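Long-range contacts in anthranilate-CoA ligase (Stigmatella aurantiaca, PDB 4WV3), which belongs to the ANL superfamily of AMP-binding enzymes, pairing a large AMP-binding region with a smaller C-terminal domain: residues 73-78 / 228-232; 183-187 / 372-378; 191-195 / 321-325. The contacts are given in a common frame with arbitrary orientation. Residue numbers count along the deposited sequence, not the author numbering.

Interaction 1 of 3, residues 73-78 / 228-232; sequences WVTSFF and LIFPW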
loop_
_atom_site.group_PDB
_atom_site.type_symbol
_atom_site.label_atom_id
_atom_site.label_comp_id
_atom_site.label_asym_id
_atom_site.label_seq_id
_atom_site.Cartn_x
_atom_site.Cartn_y
_atom_site.Cartn_z
ATOM N N TRP A 73 15.750 6.385 -5.226
ATOM C CA TRP A 73 15.098 5.386 -4.389
ATOM C C TRP A 73 15.281 4.004 -5.003
ATOM O O TRP A 73 15.672 3.054 -4.324
ATOM C CB TRP A 73 13.604 5.695 -4.245
ATOM C CG TRP A 73 12.953 5.033 -3.062
ATOM C CD1 TRP A 73 12.615 5.625 -1.880
ATOM C CD2 TRP A 73 12.560 3.657 -2.946
ATOM N NE1 TRP A 73 12.037 4.707 -1.038
ATOM C CE2 TRP A 73 11.992 3.492 -1.667
ATOM C CE3 TRP A 73 12.631 2.551 -3.799
ATOM C CZ2 TRP A 73 11.502 2.266 -1.221
ATOM C CZ3 TRP A 73 12.144 1.336 -3.354
ATOM C CH2 TRP A 73 11.586 1.204 -2.077
ATOM N N VAL A 74 14.999 3.902 -6.299
ATOM C CA VAL A 74 15.054 2.627 -7.003
ATOM C C VAL A 74 16.469 2.060 -7.082
ATOM O O VAL A 74 16.693 0.888 -6.778
ATOM C CB VAL A 74 14.476 2.745 -8.426
ATOM C CG1 VAL A 74 14.622 1.426 -9.160
ATOM C CG2 VAL A 74 13.018 3.167 -8.372
ATOM N N THR A 75 17.421 2.894 -7.491
ATOM C CA THR A 75 18.805 2.453 -7.629
ATOM C C THR A 75 19.404 2.047 -6.283
ATOM O O THR A 75 20.219 1.126 -6.212
ATOM C CB THR A 75 19.688 3.530 -8.293
ATOM O OG1 THR A 75 19.583 4.758 -7.563
ATOM C CG2 THR A 75 19.250 3.761 -9.731
ATOM N N SER A 76 18.995 2.732 -5.220
ATOM C CA SER A 76 19.432 2.371 -3.877
ATOM C C SER A 76 18.852 1.017 -3.490
ATOM O O SER A 76 19.556 0.164 -2.954
ATOM C CB SER A 76 19.010 3.432 -2.860
ATOM O OG SER A 76 19.659 4.667 -3.109
ATOM N N PHE A 77 17.568 0.829 -3.779
ATOM C CA PHE A 77 16.871 -0.409 -3.445
ATOM C C PHE A 77 17.530 -1.629 -4.081
ATOM O O PHE A 77 17.850 -2.599 -3.394
ATOM C CB PHE A 77 15.401 -0.327 -3.865
ATOM C CG PHE A 77 14.604 -1.556 -3.527
ATOM C CD1 PHE A 77 14.054 -1.714 -2.264
ATOM C CD2 PHE A 77 14.403 -2.551 -4.470
ATOM C CE1 PHE A 77 13.320 -2.842 -1.948
ATOM C CE2 PHE A 77 13.671 -3.682 -4.159
ATOM C CZ PHE A 77 13.127 -3.828 -2.897
ATOM N N PHE A 78 17.733 -1.578 -5.392
ATOM C CA PHE A 78 18.334 -2.702 -6.102
ATOM C C PHE A 78 19.828 -2.826 -5.830
ATOM O O PHE A 78 20.408 -3.898 -5.994
ATOM C CB PHE A 78 18.048 -2.619 -7.601
ATOM C CG PHE A 78 16.672 -3.090 -7.976
ATOM C CD1 PHE A 78 16.384 -4.443 -8.027
ATOM C CD2 PHE A 78 15.667 -2.184 -8.269
ATOM C CE1 PHE A 78 15.119 -4.885 -8.366
ATOM C CE2 PHE A 78 14.400 -2.620 -8.610
ATOM C CZ PHE A 78 14.127 -3.973 -8.658
ATOM N N LEU A 228 6.870 -0.855 -9.698
ATOM C CA LEU A 228 8.297 -1.124 -9.837
ATOM C C LEU A 228 8.589 -2.598 -10.099
ATOM O O LEU A 228 9.028 -2.971 -11.187
ATOM C CB LEU A 228 9.053 -0.655 -8.591
ATOM C CG LEU A 228 10.418 -0.007 -8.829
ATOM C CD1 LEU A 228 11.168 0.165 -7.518
ATOM C CD2 LEU A 228 11.237 -0.825 -9.817
ATOM N N ILE A 229 8.347 -3.430 -9.093
ATOM C CA ILE A 229 8.646 -4.854 -9.182
ATOM C C ILE A 229 7.834 -5.548 -10.271
ATOM O O ILE A 229 8.381 -6.299 -11.080
ATOM C CB ILE A 229 8.400 -5.561 -7.835
ATOM C CG1 ILE A 229 9.189 -4.871 -6.722
ATOM C CG2 ILE A 229 8.771 -7.033 -7.928
ATOM C CD1 ILE A 229 10.681 -4.818 -6.974
ATOM N N PHE A 230 6.532 -5.287 -10.292
ATOM C CA PHE A 230 5.643 -5.928 -11.260
ATOM C C PHE A 230 5.892 -5.495 -12.718
ATOM O O PHE A 230 6.013 -6.351 -13.593
ATOM C CB PHE A 230 4.161 -5.752 -10.883
ATOM C CG PHE A 230 3.792 -6.312 -9.528
ATOM C CD1 PHE A 230 4.694 -7.059 -8.786
ATOM C CD2 PHE A 230 2.529 -6.091 -9.001
ATOM C CE1 PHE A 230 4.348 -7.568 -7.547
ATOM C CE2 PHE A 230 2.176 -6.598 -7.764
ATOM C CZ PHE A 230 3.088 -7.338 -7.036
ATOM N N PRO A 231 5.966 -4.174 -12.990
ATOM C CA PRO A 231 6.183 -3.793 -14.392
ATOM C C PRO A 231 7.565 -4.176 -14.923
ATOM O O PRO A 231 7.676 -4.564 -16.084
ATOM C CB PRO A 231 6.032 -2.268 -14.370
ATOM C CG PRO A 231 6.338 -1.877 -12.969
ATOM C CD PRO A 231 5.785 -2.988 -12.132
ATOM N N TRP A 232 8.596 -4.067 -14.091
ATOM C CA TRP A 232 9.950 -4.399 -14.524
ATOM C C TRP A 232 10.129 -5.903 -14.714
ATOM O O TRP A 232 11.036 -6.347 -15.419
ATOM C CB TRP A 232 10.991 -3.852 -13.545
ATOM C CG TRP A 232 11.219 -2.376 -13.685
ATOM C CD1 TRP A 232 10.444 -1.490 -14.374
ATOM C CD2 TRP A 232 12.304 -1.616 -13.136
ATOM N NE1 TRP A 232 10.973 -0.225 -14.282
ATOM C CE2 TRP A 232 12.116 -0.276 -13.529
ATOM C CE3 TRP A 232 13.414 -1.939 -12.349
ATOM C CZ2 TRP A 232 12.994 0.740 -13.161
ATOM C CZ3 TRP A 232 14.285 -0.928 -11.985
ATOM C CH2 TRP A 232 14.070 0.395 -12.393
#
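Two helices cross here almost at right angles, the axes of the short segments 13.3 Å apart at a signed angle of -84°, and large side chains fill the gap. On 73-78 the side chains of V74, F77 and F78 leave the backbone toward the partner, while W73 starts sideways and brings only the end of its indole near. W73, V74 and F77 all adopt the t rotamer at chi1; F78 takes m (-79°). L228 enters between them: its CD1 lies 3.6 Å from V74 CG2 and 4.4 Å from W73 CZ3, and its CD2 meets the edge of the F78 ring at CE2, 3.8 Å away. L228 has a chi1 of -141°, between wells, and sits where helix 221-234 is kinked. In the layered alpha/beta fold of ANL enzymes this contact bridges two sheets: helix 71-83 forms the crossover from strand 62-66 to its parallel neighbour 86-89, whereas helix 221-234 leads into strand 237-239 of the larger mixed sheet. One turn beyond L228, W232 (chi1 m) points its indole at the first helix, CH2 3.4 Å from V74 CG1 and CZ3 3.8 Å from F78 CE2. The F78 ring and the six-membered ring of W232 are inclined by only 20°, but they are slid apart, centroids 5.8 Å from each other, and barely overlap. I229 is m at both chi1 and chi2, which swings CD1 to 3.9 Å from F78 CZ and 4.3 Å from F77 CE2; Y192 of helix 191-204 touches both I229 and F77.

Interaction 2 of 3, residues 183-187 / 372-378; sequences KGIPH and TAALSYW
Build 183-187 as a strand and run 372-378, a loop extended except at its turns, T372 (phi/psi -106/-3) and L375 (-84/-35), back past it, end-to-end directions 137° apart. K183 and G184 close the glycine-rich phosphate-loop signature characteristic of ANL enzymes. K183 (rotamer mtmm) lays CD over the face of Y377, a CH-pi contact 4.0 Å from the ring centroid. G184 faces W378, CA to CA 4.6 Å; its O accepts W378 N at 2.6 Å (155°), and a CB here would lie 3.0 Å from W378 CB. One water donates to W378 O (2.9 Å) and accepts, weakly, from G184 N (3.5 Å). I185 (CA 5.1 Å from Y377 CA; chi1 m, chi2 t) sets CG1 3.7 Å from CD1 at the edge of Y377, itself m at chi1, and CG2 4.1 Å from A374 CB; its side chain is about 5 Å from the bound 3UK. P186 puts CD 3.3 Å from S376 O, and its O 3.3 Å from A374 CB; a second water joins P186 O (3.3 Å) to L375 N (2.8 Å). H187, CA 5.6 Å from A374 CA and chi1 -84°, turns CE1 to 3.1 Å from T372 O, its nitrogens bonding T320 and D191. The strand also pairs with 169-175, W378 touches L172 and Y174 there, T372 reaches helix 191-204, and S376 meets S384 on helix 381-387.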
loop_
_atom_site.group_PDB
_atom_site.type_symbol
_atom_site.label_atom_id
_atom_site.label_comp_id
_atom_site.label_asym_id
_atom_site.label_seq_id
_atom_site.Cartn_x
_atom_site.Cartn_y
_atom_site.Cartn_z
ATOM N N LYS A 183 5.068 -2.769 12.988
ATOM C CA LYS A 183 5.672 -4.093 12.982
ATOM C C LYS A 183 6.579 -4.236 11.768
ATOM O O LYS A 183 6.203 -3.858 10.659
ATOM C CB LYS A 183 4.592 -5.174 12.946
ATOM C CG LYS A 183 3.567 -5.071 14.064
ATOM C CD LYS A 183 2.373 -5.978 13.803
ATOM C CE LYS A 183 1.751 -5.692 12.443
ATOM N NZ LYS A 183 1.392 -4.257 12.274
ATOM N N GLY A 184 7.772 -4.778 11.982
ATOM C CA GLY A 184 8.693 -5.034 10.891
ATOM C C GLY A 184 8.308 -6.290 10.134
ATOM O O GLY A 184 8.166 -7.361 10.724
ATOM N N ILE A 185 8.137 -6.161 8.823
ATOM C CA ILE A 185 7.744 -7.291 7.989
ATOM C C ILE A 185 8.821 -7.622 6.959
ATOM O O ILE A 185 9.005 -6.890 5.986
ATOM C CB ILE A 185 6.404 -7.022 7.282
ATOM C CG1 ILE A 185 5.302 -6.801 8.320
ATOM C CG2 ILE A 185 6.048 -8.173 6.348
ATOM C CD1 ILE A 185 3.963 -6.436 7.731
ATOM N N PRO A 186 9.550 -8.724 7.187
ATOM C CA PRO A 186 10.612 -9.177 6.285
ATOM C C PRO A 186 10.086 -10.067 5.161
ATOM O O PRO A 186 9.266 -10.953 5.402
ATOM C CB PRO A 186 11.525 -9.982 7.212
ATOM C CG PRO A 186 10.601 -10.533 8.243
ATOM C CD PRO A 186 9.501 -9.518 8.428
ATOM N N HIS A 187 10.557 -9.822 3.942
ATOM C CA HIS A 187 10.204 -10.659 2.800
ATOM C C HIS A 187 11.449 -11.218 2.123
ATOM O O HIS A 187 12.497 -10.573 2.091
ATOM C CB HIS A 187 9.352 -9.888 1.789
ATOM C CG HIS A 187 7.892 -9.872 2.116
ATOM N ND1 HIS A 187 7.083 -10.978 1.962
ATOM C CD2 HIS A 187 7.093 -8.885 2.585
ATOM C CE1 HIS A 187 5.851 -10.674 2.324
ATOM N NE2 HIS A 187 5.829 -9.409 2.706
ATOM N N THR A 372 4.048 -16.434 -0.661
ATOM C CA THR A 372 4.652 -15.108 -0.674
ATOM C C THR A 372 4.517 -14.436 0.689
ATOM O O THR A 372 5.007 -13.325 0.898
ATOM C CB THR A 372 4.013 -14.211 -1.748
ATOM O OG1 THR A 372 2.658 -13.917 -1.387
ATOM C CG2 THR A 372 4.033 -14.909 -3.095
ATOM N N ALA A 373 3.848 -15.118 1.612
ATOM C CA ALA A 373 3.642 -14.593 2.954
ATOM C C ALA A 373 4.931 -14.647 3.763
ATOM O O ALA A 373 5.741 -15.557 3.594
ATOM C CB ALA A 373 2.539 -15.366 3.660
ATOM N N ALA A 374 5.117 -13.665 4.639
ATOM C CA ALA A 374 6.285 -13.636 5.510
ATOM C C ALA A 374 6.237 -14.797 6.496
ATOM O O ALA A 374 5.175 -15.365 6.751
ATOM C CB ALA A 374 6.366 -12.309 6.246
ATOM N N LEU A 375 7.394 -15.150 7.047
ATOM C CA LEU A 375 7.484 -16.268 7.975
ATOM C C LEU A 375 7.134 -15.826 9.394
ATOM O O LEU A 375 6.535 -16.580 10.163
ATOM C CB LEU A 375 8.883 -16.881 7.926
ATOM C CG LEU A 375 8.947 -18.407 7.849
ATOM C CD1 LEU A 375 7.843 -18.944 6.952
ATOM C CD2 LEU A 375 10.308 -18.845 7.335
ATOM N N SER A 376 7.510 -14.594 9.724
ATOM C CA SER A 376 7.189 -13.990 11.011
ATOM C C SER A 376 7.491 -12.497 10.950
ATOM O O SER A 376 8.085 -12.019 9.985
ATOM C CB SER A 376 7.999 -14.636 12.136
ATOM O OG SER A 376 9.384 -14.378 11.985
ATOM N N TYR A 377 7.076 -11.763 11.979
ATOM C CA TYR A 377 7.411 -10.348 12.079
ATOM C C TYR A 377 8.852 -10.187 12.537
ATOM O O TYR A 377 9.492 -11.154 12.952
ATOM C CB TYR A 377 6.486 -9.629 13.066
ATOM C CG TYR A 377 5.061 -9.474 12.593
ATOM C CD1 TYR A 377 4.750 -8.634 11.531
ATOM C CD2 TYR A 377 4.024 -10.152 13.219
ATOM C CE1 TYR A 377 3.447 -8.485 11.098
ATOM C CE2 TYR A 377 2.716 -10.008 12.793
ATOM C CZ TYR A 377 2.434 -9.173 11.732
ATOM O OH TYR A 377 1.134 -9.027 11.305
ATOM N N TRP A 378 9.357 -8.962 12.462
ATOM C CA TRP A 378 10.678 -8.652 12.991
ATOM C C TRP A 378 10.548 -8.024 14.376
ATOM O O TRP A 378 9.941 -6.963 14.532
ATOM C CB TRP A 378 11.442 -7.723 12.044
ATOM C CG TRP A 378 12.829 -7.401 12.515
ATOM C CD1 TRP A 378 13.290 -6.190 12.944
ATOM C CD2 TRP A 378 13.934 -8.309 12.616
ATOM N NE1 TRP A 378 14.614 -6.286 13.299
ATOM C CE2 TRP A 378 15.033 -7.576 13.107
ATOM C CE3 TRP A 378 14.102 -9.669 12.336
ATOM C CZ2 TRP A 378 16.281 -8.158 13.326
ATOM C CZ3 TRP A 378 15.342 -10.244 12.553
ATOM C CH2 TRP A 378 16.415 -9.490 13.044
HETATM O O HOH W 1 9.892 -4.111 14.647
HETATM O O HOH W 2 9.848 -13.726 7.077
#

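Interaction 3 of 3, residues 191-195 / 321-325; sequences DYPLT and ENFHI. With 3UK (5'-O-[(S)-[(2-aminobenzoyl)oxy](hydroxy)phosphoryl]adenosine), chain C.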
loop_
_atom_site.group_PDB
_atom_site.type_symbol
_atom_site.label_atom_id
_atom_site.label_comp_id
_atom_site.label_asym_id
_atom_site.label_seq_id
_atom_site.Cartn_x
_atom_site.Cartn_y
_atom_site.Cartn_z
ATOM N N ASP A 191 9.678 -13.839 -2.938
ATOM C CA ASP A 191 8.371 -13.194 -2.875
ATOM C C ASP A 191 8.143 -12.204 -4.013
ATOM O O ASP A 191 7.006 -11.964 -4.419
ATOM C CB ASP A 191 8.192 -12.495 -1.526
ATOM C CG ASP A 191 8.268 -13.458 -0.361
ATOM O OD1 ASP A 191 7.912 -14.641 -0.546
ATOM O OD2 ASP A 191 8.683 -13.035 0.738
ATOM N N TYR A 192 9.227 -11.638 -4.530
ATOM C CA TYR A 192 9.128 -10.609 -5.564
ATOM C C TYR A 192 8.704 -11.123 -6.948
ATOM O O TYR A 192 7.749 -10.601 -7.526
ATOM C CB TYR A 192 10.409 -9.765 -5.623
ATOM C CG TYR A 192 10.544 -8.818 -4.454
ATOM C CD1 TYR A 192 10.302 -7.460 -4.608
ATOM C CD2 TYR A 192 10.891 -9.283 -3.191
ATOM C CE1 TYR A 192 10.416 -6.589 -3.544
ATOM C CE2 TYR A 192 11.004 -8.420 -2.119
ATOM C CZ TYR A 192 10.765 -7.073 -2.302
ATOM O OH TYR A 192 10.875 -6.205 -1.243
ATOM N N PRO A 193 9.394 -12.144 -7.490
ATOM C CA PRO A 193 8.900 -12.644 -8.778
ATOM C C PRO A 193 7.595 -13.421 -8.628
ATOM O O PRO A 193 6.819 -13.507 -9.581
ATOM C CB PRO A 193 10.024 -13.575 -9.242
ATOM C CG PRO A 193 10.678 -14.022 -7.990
ATOM C CD PRO A 193 10.624 -12.840 -7.071
ATOM N N LEU A 194 7.357 -13.974 -7.442
ATOM C CA LEU A 194 6.136 -14.727 -7.177
ATOM C C LEU A 194 4.895 -13.839 -7.207
ATOM O O LEU A 194 3.918 -14.155 -7.885
ATOM C CB LEU A 194 6.229 -15.461 -5.839
ATOM C CG LEU A 194 6.976 -16.794 -5.835
ATOM C CD1 LEU A 194 7.099 -17.336 -4.417
ATOM C CD2 LEU A 194 6.269 -17.794 -6.732
ATOM N N THR A 195 4.933 -12.731 -6.474
ATOM C CA THR A 195 3.821 -11.785 -6.481
ATOM C C THR A 195 3.673 -11.132 -7.851
ATOM O O THR A 195 2.562 -10.832 -8.289
ATOM C CB THR A 195 3.981 -10.684 -5.410
ATOM O OG1 THR A 195 5.256 -10.047 -5.561
ATOM C CG2 THR A 195 3.871 -11.273 -4.012
ATOM N N GLU A 321 2.172 -8.251 4.854
ATOM C CA GLU A 321 2.574 -9.595 5.263
ATOM C C GLU A 321 2.624 -10.551 4.072
ATOM O O GLU A 321 3.405 -11.503 4.062
ATOM C CB GLU A 321 1.630 -10.145 6.337
ATOM C CG GLU A 321 1.739 -9.460 7.695
ATOM C CD GLU A 321 0.932 -8.177 7.781
ATOM O OE1 GLU A 321 0.372 -7.745 6.750
ATOM O OE2 GLU A 321 0.856 -7.600 8.887
ATOM N N ASN A 322 1.784 -10.294 3.073
ATOM C CA ASN A 322 1.748 -11.106 1.862
ATOM C C ASN A 322 2.447 -10.392 0.710
ATOM O O ASN A 322 2.522 -10.909 -0.405
ATOM C CB ASN A 322 0.302 -11.421 1.477
ATOM C CG ASN A 322 0.203 -12.466 0.382
ATOM O OD1 ASN A 322 0.839 -13.516 0.455
ATOM N ND2 ASN A 322 -0.582 -12.173 -0.649
ATOM N N PHE A 323 2.947 -9.191 0.980
ATOM C CA PHE A 323 3.613 -8.397 -0.045
ATOM C C PHE A 323 2.601 -7.670 -0.924
ATOM O O PHE A 323 2.626 -6.444 -1.030
ATOM C CB PHE A 323 4.518 -9.282 -0.904
ATOM C CG PHE A 323 5.537 -8.516 -1.700
ATOM C CD1 PHE A 323 6.683 -8.028 -1.095
ATOM C CD2 PHE A 323 5.347 -8.283 -3.052
ATOM C CE1 PHE A 323 7.621 -7.323 -1.824
ATOM C CE2 PHE A 323 6.281 -7.579 -3.787
ATOM C CZ PHE A 323 7.421 -7.097 -3.172
ATOM N N HIS A 324 1.712 -8.431 -1.556
ATOM C CA HIS A 324 0.692 -7.852 -2.428
ATOM C C HIS A 324 -0.660 -8.570 -2.439
ATOM O O HIS A 324 -0.957 -9.378 -1.560
ATOM C CB HIS A 324 1.253 -7.736 -3.848
ATOM C CG HIS A 324 0.852 -6.474 -4.549
ATOM N ND1 HIS A 324 -0.220 -6.409 -5.413
ATOM C CD2 HIS A 324 1.375 -5.226 -4.503
ATOM C CE1 HIS A 324 -0.337 -5.177 -5.873
ATOM N NE2 HIS A 324 0.619 -4.440 -5.339
ATOM N N ILE A 325 -1.463 -8.261 -3.452
ATOM C CA ILE A 325 -2.864 -8.672 -3.522
ATOM C C ILE A 325 -3.080 -10.186 -3.578
ATOM O O ILE A 325 -2.407 -10.892 -4.329
ATOM C CB ILE A 325 -3.570 -7.996 -4.721
ATOM C CG1 ILE A 325 -3.520 -6.474 -4.571
ATOM C CG2 ILE A 325 -5.006 -8.471 -4.846
ATOM C CD1 ILE A 325 -4.274 -5.723 -5.645
HETATM C C10 3UK C . -6.799 -3.497 4.088
HETATM C C15 3UK C . -8.144 -3.644 1.994
HETATM C C17 3UK C . -10.437 -3.859 1.479
HETATM C C21 3UK C . -7.023 -4.863 4.676
HETATM C C26 3UK C . -1.804 -3.526 0.530
HETATM C C28 3UK C . -2.591 -3.932 -1.716
HETATM O O01 3UK C . -2.722 -2.056 2.211
HETATM C C02 3UK C . -2.043 -3.037 2.006
HETATM O O03 3UK C . -1.169 -3.520 3.020
HETATM P P04 3UK C . -1.253 -2.967 4.509
HETATM O O05 3UK C . -0.144 -3.661 5.362
HETATM O O06 3UK C . -2.672 -3.279 5.191
HETATM C C07 3UK C . -3.459 -4.384 4.720
HETATM C C08 3UK C . -4.874 -4.179 5.178
HETATM O O09 3UK C . -5.479 -3.099 4.433
HETATM N N11 3UK C . -6.941 -3.530 2.668
HETATM C C12 3UK C . -5.924 -3.445 1.760
HETATM N N13 3UK C . -6.461 -3.506 0.510
HETATM C C14 3UK C . -7.836 -3.630 0.628
HETATM N N16 3UK C . -9.437 -3.759 2.394
HETATM N N18 3UK C . -10.212 -3.851 0.172
HETATM C C19 3UK C . -8.962 -3.740 -0.302
HETATM N N20 3UK C . -8.730 -3.731 -1.704
HETATM O O22 3UK C . -7.710 -4.745 5.908
HETATM C C23 3UK C . -5.683 -5.381 4.901
HETATM O O24 3UK C . -5.680 -6.261 6.042
HETATM O O25 3UK C . -0.994 -1.470 4.511
HETATM C C27 3UK C . -2.821 -3.484 -0.392
HETATM C C29 3UK C . -1.300 -4.431 -2.096
HETATM C C30 3UK C . -0.283 -4.476 -1.174
HETATM C C31 3UK C . -0.510 -4.026 0.150
HETATM N N32 3UK C . 0.572 -4.073 1.133
#
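E321 opens the loop without touching the helix; its OE2 is instead hydrogen-bonded to Y377 OH, and T320 just before it bonds 3UK. N322 turns its amide back on its own loop, ND2 to H324 O at 3.0 Å, while OD1 bonds T372 and S370; its backbone O lies 3.9 Å from T195 CG2. F323 has phi/psi of 81/-58°, and with the weak H324 N to N322 O bond (2.8 Å) this makes a classic gamma-turn. The turn drives the phenyl at the helix, where its edge meets the face of Y192 in a T-shaped stack, centroids 4.3 Å apart and planes at 67°. T195 OG1 sits 3.1 Å from F323 CD2 and is itself bonded to D191 O one turn back (2.8 Å). H324 leaves the backbone toward the helix, but its imidazole turns away into the ligand pocket, 3UK C29 over its face, 3.7 Å from CD2; the end of I325 leads there too (CG1 to C29, 3.9 Å), and F323 O is 3.5 Å from C30. The loop runs between strands 313-318 and 325-328, with helix 191-204 behind F323 and helix 221-234 supplying F230 against H324.

Overall arrangement
Interactions 1 and 3 are fully buried, whereas interaction 2 is only partly so and brings in waters and backbone polar atoms. Interaction 1 is purely apolar; interaction 3 mixes an aromatic pair with polar groups and reaches the ligand through its second segment. The two touch where helices 191-204 and 221-234 meet: F230 CE1 lies 3.3 Å from T195 OG1, and I229 CG1 3.5 Å from Y192 CD1. Interactions 2 and 3 adjoin as strand 183-188 leads into helix 191-204, and a probable hydrogen bond from A374 N to E321 O (2.8 Å) ties their loops together. Interactions 1 and 2 do not touch, their nearest atoms about 8 Å apart.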